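Local structure of major pilin backbone protein T-antigen, T13 (Streptococcus pyogenes, 6BBT) at residues K195-D199 against G200-D204. The protein probably forms the backbone of the group A streptococcal pilus as its major pilin and, as a T-antigen, displays the surface used in serotyping. Sequence-based numbering, arbitrary orientation.
Sequences KIIQD and GQTKD
Lys203 and Ile196 face each other as a hydrogen-bonded antiparallel pair: Lys203 N donates to Ile196 O over 2.7 Å almost straight (176° at the hydrogen), and Ile196 N returns a bond to Lys203 O. Their side chains share one face of the hairpin with Gln198 and Gln201. Ile196 sets CG2 3.8 Å from CB of Lys203, while its CG1 branch, anti to the backbone N (chi1 -172°), leads away from the partner strand. The side chain packs on Ile221, Leu223 and Tyr211, a buried greasy setting that suits a branched aliphatic residue. Lys203 thus packs through its CB and carries its charge further out, where NZ gives a weak bond to a water that donates to Gln198 O. The Gln198 amide has its own partner, OE1 being hydrogen-bonded to the hydroxyl of Tyr211.

On the other face, shared with Ile197 and Thr202, Lys195 is paired with Asp204. A bend at chi2 (-72°) lays the Lys195 chain alongside Asp204, past Thr202 CG2, which CD approaches to 3.8 Å. The long lysine bridges the non-hydrogen-bonded pair, and the carboxylate receives its charge: NZ makes a salt bridge of 2.8 Å to the syn lone pair of Asp204 OD1.

The strands close through Gln198 and Gln201, joined by Gln198 N to Gln201 O at 2.8 Å and by the reverse bond. Asp199 and Gly200 fill the corner, both with positive phi; the left-handed backbone of Gly200 suits a residue that has no CB. This is a beta hairpin with a two-residue loop, a type I' turn from Gln198 to Gln201. It lies at the surface of the DUF7601 domain, of the transthyretin clan, where strand 193-198 also pairs with strand 220-227 through backbone bonding of Ile197 with Met222.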
loop_
_atom_site.group_PDB
_atom_site.type_symbol
_atom_site.label_atom_id
_atom_site.label_comp_id
_atom_site.label_asym_id
_atom_site.label_seq_id
_atom_site.Cartn_x
_atom_site.Cartn_y
_atom_site.Cartn_z
ATOM N N LYS A 195 16.338 -2.610 2.680
ATOM C CA LYS A 195 17.697 -2.416 2.191
ATOM C C LYS A 195 18.370 -1.193 2.817
ATOM O O LYS A 195 17.740 -0.173 3.065
ATOM C CB LYS A 195 17.692 -2.270 0.676
ATOM C CG LYS A 195 17.123 -3.482 -0.030
ATOM C CD LYS A 195 18.100 -4.647 0.068
ATOM C CE LYS A 195 17.428 -5.930 -0.272
ATOM N NZ LYS A 195 18.479 -6.979 -0.339
ATOM N N ILE A 196 19.662 -1.325 3.087
ATOM C CA ILE A 196 20.484 -0.234 3.532
ATOM C C ILE A 196 21.756 -0.233 2.665
ATOM O O ILE A 196 22.252 -1.308 2.301
ATOM C CB ILE A 196 20.816 -0.347 5.028
ATOM C CG1 ILE A 196 21.512 0.906 5.558
ATOM C CG2 ILE A 196 21.661 -1.566 5.362
ATOM C CD1 ILE A 196 21.531 0.987 7.070
ATOM N N ILE A 197 22.271 0.958 2.360
ATOM C CA ILE A 197 23.549 1.088 1.655
ATOM C C ILE A 197 24.550 1.631 2.639
ATOM O O ILE A 197 24.370 2.713 3.191
ATOM C CB ILE A 197 23.455 1.968 0.400
ATOM C CG1 ILE A 197 22.420 1.362 -0.549
ATOM C CG2 ILE A 197 24.852 2.093 -0.255
ATOM C CD1 ILE A 197 21.983 2.265 -1.674
ATOM N N GLN A 198 25.607 0.860 2.856
ATOM C CA GLN A 198 26.528 1.083 3.944
ATOM C C GLN A 198 27.938 0.793 3.435
ATOM O O GLN A 198 28.194 -0.298 2.936
ATOM C CB GLN A 198 26.134 0.131 5.073
ATOM C CG GLN A 198 27.098 0.013 6.233
ATOM C CD GLN A 198 26.536 -0.842 7.374
ATOM O OE1 GLN A 198 25.337 -1.100 7.445
ATOM N NE2 GLN A 198 27.401 -1.270 8.268
ATOM N N ASP A 199 28.817 1.786 3.540
ATOM C CA ASP A 199 30.151 1.759 2.932
ATOM C C ASP A 199 30.141 1.223 1.487
ATOM O O ASP A 199 30.938 0.360 1.125
ATOM C CB ASP A 199 31.106 0.946 3.805
ATOM C CG ASP A 199 32.578 1.127 3.388
ATOM O OD1 ASP A 199 32.986 2.272 3.080
ATOM O OD2 ASP A 199 33.310 0.116 3.338
ATOM N N GLY A 200 29.181 1.678 0.694
ATOM C CA GLY A 200 29.032 1.228 -0.695
ATOM C C GLY A 200 28.230 -0.044 -0.925
ATOM O O GLY A 200 27.785 -0.284 -2.052
ATOM N N GLN A 201 28.044 -0.860 0.116
ATOM C CA GLN A 201 27.458 -2.187 -0.038
ATOM C C GLN A 201 25.996 -2.168 0.335
ATOM O O GLN A 201 25.606 -1.504 1.307
ATOM C CB GLN A 201 28.140 -3.211 0.878
ATOM C CG GLN A 201 29.637 -3.363 0.715
ATOM C CD GLN A 201 30.252 -4.103 1.899
ATOM O OE1 GLN A 201 31.238 -3.651 2.493
ATOM N NE2 GLN A 201 29.648 -5.228 2.267
ATOM N N THR A 202 25.201 -2.908 -0.418
ATOM C CA THR A 202 23.773 -3.046 -0.150
ATOM C C THR A 202 23.612 -4.193 0.853
ATOM O O THR A 202 24.064 -5.303 0.595
ATOM C CB THR A 202 22.988 -3.296 -1.442
ATOM O OG1 THR A 202 22.997 -2.098 -2.245
ATOM C CG2 THR A 202 21.545 -3.656 -1.140
ATOM N N LYS A 203 23.020 -3.895 2.005
ATOM C CA LYS A 203 22.791 -4.875 3.064
ATOM C C LYS A 203 21.334 -4.881 3.507
ATOM O O LYS A 203 20.538 -4.074 3.013
ATOM C CB LYS A 203 23.685 -4.541 4.243
ATOM C CG LYS A 203 25.147 -4.751 3.961
ATOM C CD LYS A 203 25.922 -4.685 5.258
ATOM C CE LYS A 203 27.387 -5.003 5.043
ATOM N NZ LYS A 203 28.146 -4.744 6.299
ATOM N N ASP A 204 20.991 -5.790 4.435
ATOM C CA ASP A 204 19.598 -5.978 4.894
ATOM C C ASP A 204 19.458 -5.617 6.364
ATOM O O ASP A 204 20.210 -6.129 7.220
ATOM C CB ASP A 204 19.142 -7.426 4.721
ATOM C CG ASP A 204 18.907 -7.816 3.297
ATOM O OD1 ASP A 204 18.475 -6.984 2.485
ATOM O OD2 ASP A 204 19.126 -8.999 2.979
HETATM O O HOH W 1 17.346 -9.820 1.065
HETATM O O HOH W 2 29.298 -2.355 4.588
#